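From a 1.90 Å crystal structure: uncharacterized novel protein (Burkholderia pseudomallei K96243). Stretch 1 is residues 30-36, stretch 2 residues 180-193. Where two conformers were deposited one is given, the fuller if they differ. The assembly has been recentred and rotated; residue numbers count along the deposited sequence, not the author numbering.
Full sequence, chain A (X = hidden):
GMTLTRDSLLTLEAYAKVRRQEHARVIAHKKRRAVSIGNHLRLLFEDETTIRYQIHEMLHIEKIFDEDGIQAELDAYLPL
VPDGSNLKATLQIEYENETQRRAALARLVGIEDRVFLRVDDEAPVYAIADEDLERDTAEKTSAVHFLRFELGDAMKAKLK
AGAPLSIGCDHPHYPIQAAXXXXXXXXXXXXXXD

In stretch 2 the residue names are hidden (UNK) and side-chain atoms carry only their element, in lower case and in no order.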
ATOM      1  N   LYS A  30     -20.061  -2.893  11.882  1.00 15.53           N
ATOM      2  CA  LYS A  30     -18.639  -2.956  12.192  1.00 15.78           C
ATOM      3  C   LYS A  30     -18.347  -2.613  13.652  1.00 16.28           C
ATOM      4  O   LYS A  30     -17.270  -2.875  14.145  1.00 16.82           O
ATOM      5  CB  LYS A  30     -17.816  -2.062  11.251  1.00 16.09           C
ATOM      6  CG  LYS A  30     -17.619  -2.530   9.853  1.00 20.38           C
ATOM      7  CD  LYS A  30     -16.844  -1.491   9.060  1.00 19.28           C
ATOM      8  CE  LYS A  30     -16.579  -1.938   7.676  1.00 29.52           C
ATOM      9  NZ  LYS A  30     -15.701  -1.025   6.948  1.00 31.00           N
ATOM     10  N   LYS A  31     -19.304  -2.016  14.366  1.00 14.73           N
ATOM     11  CA  LYS A  31     -19.153  -1.828  15.803  1.00 15.68           C
ATOM     12  C   LYS A  31     -19.004  -3.122  16.542  1.00 17.45           C
ATOM     13  O   LYS A  31     -18.435  -3.140  17.641  1.00 18.19           O
ATOM     14  CB  LYS A  31     -20.344  -0.979  16.390  1.00 16.85           C
ATOM     15  CG  LYS A  31     -20.232   0.437  15.861  1.00 21.74           C
ATOM     16  CD  LYS A  31     -21.380   1.356  16.246  1.00 33.97           C
ATOM     17  CE  LYS A  31     -21.234   2.696  15.516  1.00 47.62           C
ATOM     18  NZ  LYS A  31     -22.453   3.597  15.589  1.00 51.89           N
ATOM     19  N   ARG A  32     -19.496  -4.234  15.978  1.00 15.31           N
ATOM     20  CA  ARG A  32     -19.266  -5.541  16.605  1.00 14.16           C
ATOM     21  C   ARG A  32     -18.038  -6.292  16.109  1.00 16.17           C
ATOM     22  O   ARG A  32     -17.829  -7.444  16.485  1.00 14.30           O
ATOM     23  CB  ARG A  32     -20.490  -6.421  16.331  1.00 13.96           C
ATOM     24  CG  ARG A  32     -21.772  -5.742  16.835  1.00 24.06           C
ATOM     25  CD  ARG A  32     -22.881  -6.747  17.144  1.00 22.63           C
ATOM     26  NE  ARG A  32     -22.495  -7.678  18.202  1.00 24.49           N
ATOM     27  CZ  ARG A  32     -22.895  -8.946  18.275  1.00 25.72           C
ATOM     28  NH1 ARG A  32     -23.707  -9.476  17.334  1.00 23.43           N
ATOM     29  NH2 ARG A  32     -22.486  -9.690  19.283  1.00 21.91           N
ATOM     30  N   ARG A  33     -17.297  -5.678  15.200  1.00 14.72           N
ATOM     31  CA  ARG A  33     -16.197  -6.384  14.483  1.00 13.63           C
ATOM     32  C   ARG A  33     -14.837  -5.695  14.620  1.00 16.83           C
ATOM     33  O   ARG A  33     -13.801  -6.287  14.301  1.00 17.42           O
ATOM     34  CB  ARG A  33     -16.571  -6.477  12.995  1.00 14.41           C
ATOM     35  CG  ARG A  33     -17.901  -7.138  12.667  1.00 14.25           C
ATOM     36  CD  ARG A  33     -18.001  -8.553  13.158  1.00 12.89           C
ATOM     37  NE  ARG A  33     -16.980  -9.410  12.528  1.00 11.47           N
ATOM     38  CZ  ARG A  33     -16.949 -10.734  12.592  1.00 13.62           C
ATOM     39  NH1 ARG A  33     -17.790 -11.401  13.372  1.00 16.22           N
ATOM     40  NH2 ARG A  33     -16.013 -11.390  11.913  1.00 12.78           N
ATOM     41  N   ALA A  34     -14.803  -4.436  15.065  1.00 18.14           N
ATOM     42  CA  ALA A  34     -13.557  -3.681  15.030  1.00 16.36           C
ATOM     43  C   ALA A  34     -12.870  -3.623  16.387  1.00 17.10           C
ATOM     44  O   ALA A  34     -13.547  -3.490  17.391  1.00 18.47           O
ATOM     45  CB  ALA A  34     -13.803  -2.286  14.534  1.00 23.37           C
ATOM     46  N   VAL A  35     -11.536  -3.754  16.390  1.00 17.91           N
ATOM     47  CA  VAL A  35     -10.697  -3.588  17.587  0.50 20.44           C
ATOM     48  C   VAL A  35      -9.493  -2.675  17.268  1.00 20.91           C
ATOM     49  O   VAL A  35      -8.915  -2.774  16.198  1.00 20.98           O
ATOM     50  CB  VAL A  35     -10.133  -4.930  18.088  0.50 22.00           C
ATOM     51  CG1 VAL A  35      -9.526  -4.741  19.472  0.50 20.48           C
ATOM     52  CG2 VAL A  35     -11.215  -6.064  18.082  0.50 20.53           C
ATOM     53  N   SER A  36      -9.117  -1.803  18.194  1.00 17.79           N
ATOM     54  CA  SER A  36      -7.896  -1.028  18.089  1.00 22.40           C
ATOM     55  C   SER A  36      -6.804  -1.675  18.883  1.00 25.17           C
ATOM     56  O   SER A  36      -7.089  -2.315  19.888  1.00 25.77           O
ATOM     57  CB  SER A  36      -8.153   0.356  18.622  1.00 26.57           C
ATOM     58  OG  SER A  36      -8.889   1.025  17.648  1.00 29.33           O
ATOM     59  N   UNK A 180      -8.130  -7.393  27.007  1.00 19.36           N
ATOM     60  CA  UNK A 180      -9.401  -8.017  26.706  0.50 19.01           C
ATOM     61  C   UNK A 180     -10.160  -7.199  25.700  1.00 18.62           C
ATOM     62  O   UNK A 180     -10.240  -5.978  25.812  1.00 21.75           O
ATOM     63  c   UNK A 180     -14.412 -10.612  29.348  0.50 16.44           C
ATOM     64  c   UNK A 180     -12.407  -9.225  28.964  0.50 23.08           C
ATOM     65  n   UNK A 180     -13.558 -10.010  28.552  0.50 17.02           N
ATOM     66  n   UNK A 180     -14.263 -10.510  30.649  0.50 21.30           N
ATOM     67  c   UNK A 180     -11.559  -8.929  27.704  0.50 19.41           C
ATOM     68  n   UNK A 180     -15.417 -11.335  28.829  0.50 12.47           N
ATOM     69  c   UNK A 180     -10.264  -8.184  27.971  0.50 19.92           C
ATOM     70  N   UNK A 181     -10.727  -7.872  24.723  1.00 18.14           N
ATOM     71  CA  UNK A 181     -11.603  -7.258  23.734  0.50 19.13           C
ATOM     72  C   UNK A 181     -13.013  -7.125  24.307  1.00 18.98           C
ATOM     73  O   UNK A 181     -13.414  -7.920  25.161  1.00 17.78           O
ATOM     74  c   UNK A 181     -10.064  -9.002  20.640  0.50 25.53           C
ATOM     75  c   UNK A 181     -11.614  -8.098  22.453  0.50 18.41           C
ATOM     76  c   UNK A 181     -10.285  -7.932  21.710  0.50 20.10           C
ATOM     77  c   UNK A 181     -12.786  -7.712  21.542  0.50 21.36           C
ATOM     78  N   UNK A 182     -13.750  -6.124  23.839  1.00 19.89           N
ATOM     79  CA  UNK A 182     -15.170  -5.945  24.163  1.00 20.60           C
ATOM     80  C   UNK A 182     -15.929  -7.271  24.024  1.00 20.39           C
ATOM     81  O   UNK A 182     -15.807  -7.954  22.970  1.00 20.24           O
ATOM     82  o   UNK A 182     -17.522  -3.484  22.768  1.00 31.83           O
ATOM     83  c   UNK A 182     -17.167  -4.539  23.360  1.00 29.63           C
ATOM     84  c   UNK A 182     -15.691  -4.909  23.178  1.00 24.46           C
ATOM     85  o   UNK A 182     -17.961  -5.270  24.002  1.00 21.02           O
ATOM     86  N   UNK A 183     -16.649  -7.704  25.081  1.00 17.14           N
ATOM     87  CA  UNK A 183     -17.303  -8.997  24.984  1.00 18.53           C
ATOM     88  C   UNK A 183     -18.330  -9.098  23.889  1.00 19.50           C
ATOM     89  O   UNK A 183     -18.546 -10.201  23.369  1.00 17.19           O
ATOM     90  c   UNK A 183     -17.955  -9.182  26.352  1.00 18.64           C
ATOM     91  c   UNK A 183     -17.088  -8.426  27.247  1.00 26.41           C
ATOM     92  c   UNK A 183     -16.711  -7.204  26.468  1.00 22.57           C
ATOM     93  N   UNK A 184     -18.989  -7.982  23.566  1.00 18.48           N
ATOM     94  CA  UNK A 184     -19.878  -7.969  22.434  1.00 18.57           C
ATOM     95  C   UNK A 184     -19.124  -8.266  21.121  1.00 20.22           C
ATOM     96  O   UNK A 184     -19.661  -8.957  20.256  1.00 17.62           O
ATOM     97  o   UNK A 184     -22.762  -7.290  21.425  1.00 30.48           O
ATOM     98  c   UNK A 184     -21.672  -6.669  21.253  1.00 23.55           C
ATOM     99  o   UNK A 184     -21.397  -6.066  20.209  1.00 27.32           O
ATOM    100  c   UNK A 184     -20.627  -6.645  22.337  1.00 19.94           C
ATOM    101  N   UNK A 185     -17.883  -7.778  20.981  1.00 17.34           N
ATOM    102  CA  UNK A 185     -17.088  -8.108  19.802  1.00 13.71           C
ATOM    103  C   UNK A 185     -16.656  -9.572  19.845  1.00 15.88           C
ATOM    104  O   UNK A 185     -16.807 -10.297  18.856  1.00 14.64           O
ATOM    105  c   UNK A 185     -15.849  -7.177  19.637  1.00 15.24           C
ATOM    106  c   UNK A 185     -14.887  -7.701  18.499  1.00 14.04           C
ATOM    107  c   UNK A 185     -16.265  -5.658  19.474  1.00 15.97           C
ATOM    108  N   UNK A 186     -16.140 -10.044  20.976  1.00 15.86           N
ATOM    109  CA  UNK A 186     -15.788 -11.473  21.066  1.00 16.39           C
ATOM    110  C   UNK A 186     -16.990 -12.409  20.785  1.00 16.82           C
ATOM    111  O   UNK A 186     -16.836 -13.459  20.195  1.00 16.84           O
ATOM    112  c   UNK A 186     -15.131 -11.811  22.473  1.00 18.16           C
ATOM    113  N   UNK A 187     -18.186 -12.009  21.189  1.00 15.01           N
ATOM    114  CA  UNK A 187     -19.411 -12.808  20.929  1.00 16.18           C
ATOM    115  C   UNK A 187     -19.700 -12.897  19.418  1.00 18.17           C
ATOM    116  O   UNK A 187     -20.000 -13.964  18.909  1.00 17.50           O
ATOM    117  c   UNK A 187     -20.637 -12.255  21.702  1.00 16.60           C
ATOM    118  N   UNK A 188     -19.512 -11.801  18.705  1.00 17.09           N
ATOM    119  CA  UNK A 188     -19.686 -11.794  17.278  1.00 14.77           C
ATOM    120  C   UNK A 188     -18.666 -12.707  16.573  1.00 12.98           C
ATOM    121  O   UNK A 188     -19.024 -13.489  15.671  1.00 16.88           O
ATOM    122  c   UNK A 188     -19.572 -10.363  16.766  1.00 13.42           C
ATOM    123  o   UNK A 188     -19.698 -10.320  15.365  1.00 15.23           O
ATOM    124  N   UNK A 189     -17.427 -12.661  17.048  1.00 16.11           N
ATOM    125  CA  UNK A 189     -16.355 -13.472  16.480  1.00 14.41           C
ATOM    126  C   UNK A 189     -16.621 -14.979  16.700  1.00 14.18           C
ATOM    127  O   UNK A 189     -16.343 -15.829  15.818  1.00 16.88           O
ATOM    128  c   UNK A 189     -14.979 -13.039  17.037  1.00 14.89           C
ATOM    129  c   UNK A 189     -12.967 -11.443  17.431  1.00 13.69           C
ATOM    130  c   UNK A 189     -14.879 -10.722  15.917  1.00 17.72           C
ATOM    131  c   UNK A 189     -14.089 -11.921  16.435  1.00 22.61           C
ATOM    132  N   UNK A 190     -17.101 -15.335  17.875  1.00 17.23           N
ATOM    133  CA  UNK A 190     -17.422 -16.714  18.182  1.00 19.19           C
ATOM    134  C   UNK A 190     -18.360 -17.319  17.117  1.00 20.31           C
ATOM    135  O   UNK A 190     -18.213 -18.478  16.741  1.00 20.78           O
ATOM    136  c   UNK A 190     -18.038 -16.817  19.604  1.00 19.23           C
ATOM    137  N   UNK A 191     -19.277 -16.508  16.600  1.00 18.60           N
ATOM    138  CA  UNK A 191     -20.223 -16.949  15.604  1.00 21.59           C
ATOM    139  C   UNK A 191     -19.631 -17.261  14.238  1.00 20.30           C
ATOM    140  O   UNK A 191     -20.290 -17.897  13.440  1.00 19.11           O
ATOM    141  N   UNK A 192     -18.416 -16.792  13.954  1.00 16.21           N
ATOM    142  CA  UNK A 192     -17.738 -17.109  12.715  1.00 16.48           C
ATOM    143  C   UNK A 192     -17.232 -18.566  12.641  1.00 17.42           C
ATOM    144  O   UNK A 192     -16.830 -19.013  11.565  1.00 17.78           O
ATOM    145  o   UNK A 192     -15.669 -14.044  12.442  1.00 19.28           O
ATOM    146  c   UNK A 192     -16.456 -16.268  12.572  1.00 14.87           C
ATOM    147  o   UNK A 192     -17.885 -14.306  12.222  1.00 16.63           O
ATOM    148  c   UNK A 192     -16.708 -14.765  12.391  1.00 18.29           C
ATOM    149  N   UNK A 193     -17.134 -19.215  13.794  1.00 16.81           N
ATOM    150  CA  UNK A 193     -16.437 -20.487  13.955  1.00 18.92           C
ATOM    151  C   UNK A 193     -17.496 -21.589  14.012  1.00 20.03           C
ATOM    152  O   UNK A 193     -18.596 -21.368  14.516  1.00 16.54           O
ATOM    153  c   UNK A 193     -13.342 -19.787  14.550  1.00 27.96           C
ATOM    154  c   UNK A 193     -14.306 -19.276  16.932  1.00 18.17           C
ATOM    155  c   UNK A 193     -15.650 -20.496  15.274  1.00 19.84           C
ATOM    156  c   UNK A 193     -14.569 -19.430  15.410  1.00 20.53           C
TER
HETATM  157  O   HOH W   1     -19.773  -3.996  19.993  1.00 40.65           O

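Position 180 carries three carbons, a nitrogen, then a carbon bearing two more nitrogens: an extended guanidinium chain, R180, out of reach of stretch 1. Position 181 has four carbons, forked at the first, with one arm two carbons long. That is I181, whose CG1 meets V35 CG1 at 4.0 Å. Position 182 has two carbons, the second holding two oxygens, and sits right before a helix; it is D182, the N-cap, with OD1 accepting from the backbone N of residue 184 at 2.9 Å.

At 183 three carbons close a ring onto the backbone N, so P183 opens the helix without touching stretch 1. Position 184 repeats the two-carbon, two-oxygen pattern, and one oxygen lies against the R32 guanidinium: D184. R32 NE donates to D184 OD2 at 2.8 Å within a salt bridge, while R32 NH2 reaches D184 O at 3.1 Å. A water donates both to D184 OD2 (2.6 Å) and to K31 O (2.8 Å).

Position 185 has three carbons, forked at the first: V185. Its CG1 packs on V35 CG2 at 4.0 Å, and its CA makes a CA-H...O contact with R32 O at 3.5 Å. Positions 186 and 187 each have one carbon, hence A186 and A187; the first points away, while A187 CB lies 4.0 Å from R32 NH2, near the guanidinium plane.

Position 188 shows one carbon then one oxygen, S188. Its OG accepts from R33 NH1 at 3.0 Å, and its CB lies over one face of the R32 guanidinium. Four carbons forked at the second make 189 a leucine; L189 CD1 sits over one face of the R33 guanidinium, 3.9 Å from R33 CZ. Position 190, a single carbon, is A190, beyond reach. Position 191 has no side-chain atoms: G191.

Position 192 has two carbons and two oxygens facing R33. This is D192, which takes R33 NH2 on OD2 at 2.7 Å and R33 NH1 on OD1 at 3.1 Å, a two-pronged salt bridge. Position 193, four carbons forked at the second, is L193, closing the type I turn from A190.

The rule is two neighbouring arginines read by one helix and the turn after it. R32 engages D184 through both side chain and backbone; R33, whose CB points away, bends its end back to S188 and D192. Each guanidinium has carbon over one face; at the edge, R33 has S188 OG and D192 OD2, while R32 has D184 OD2 beside A187 CB. V35 adds an apolar patch against I181 and V185.

Stretch 2 180-193: RIDPDVAASLAGDL
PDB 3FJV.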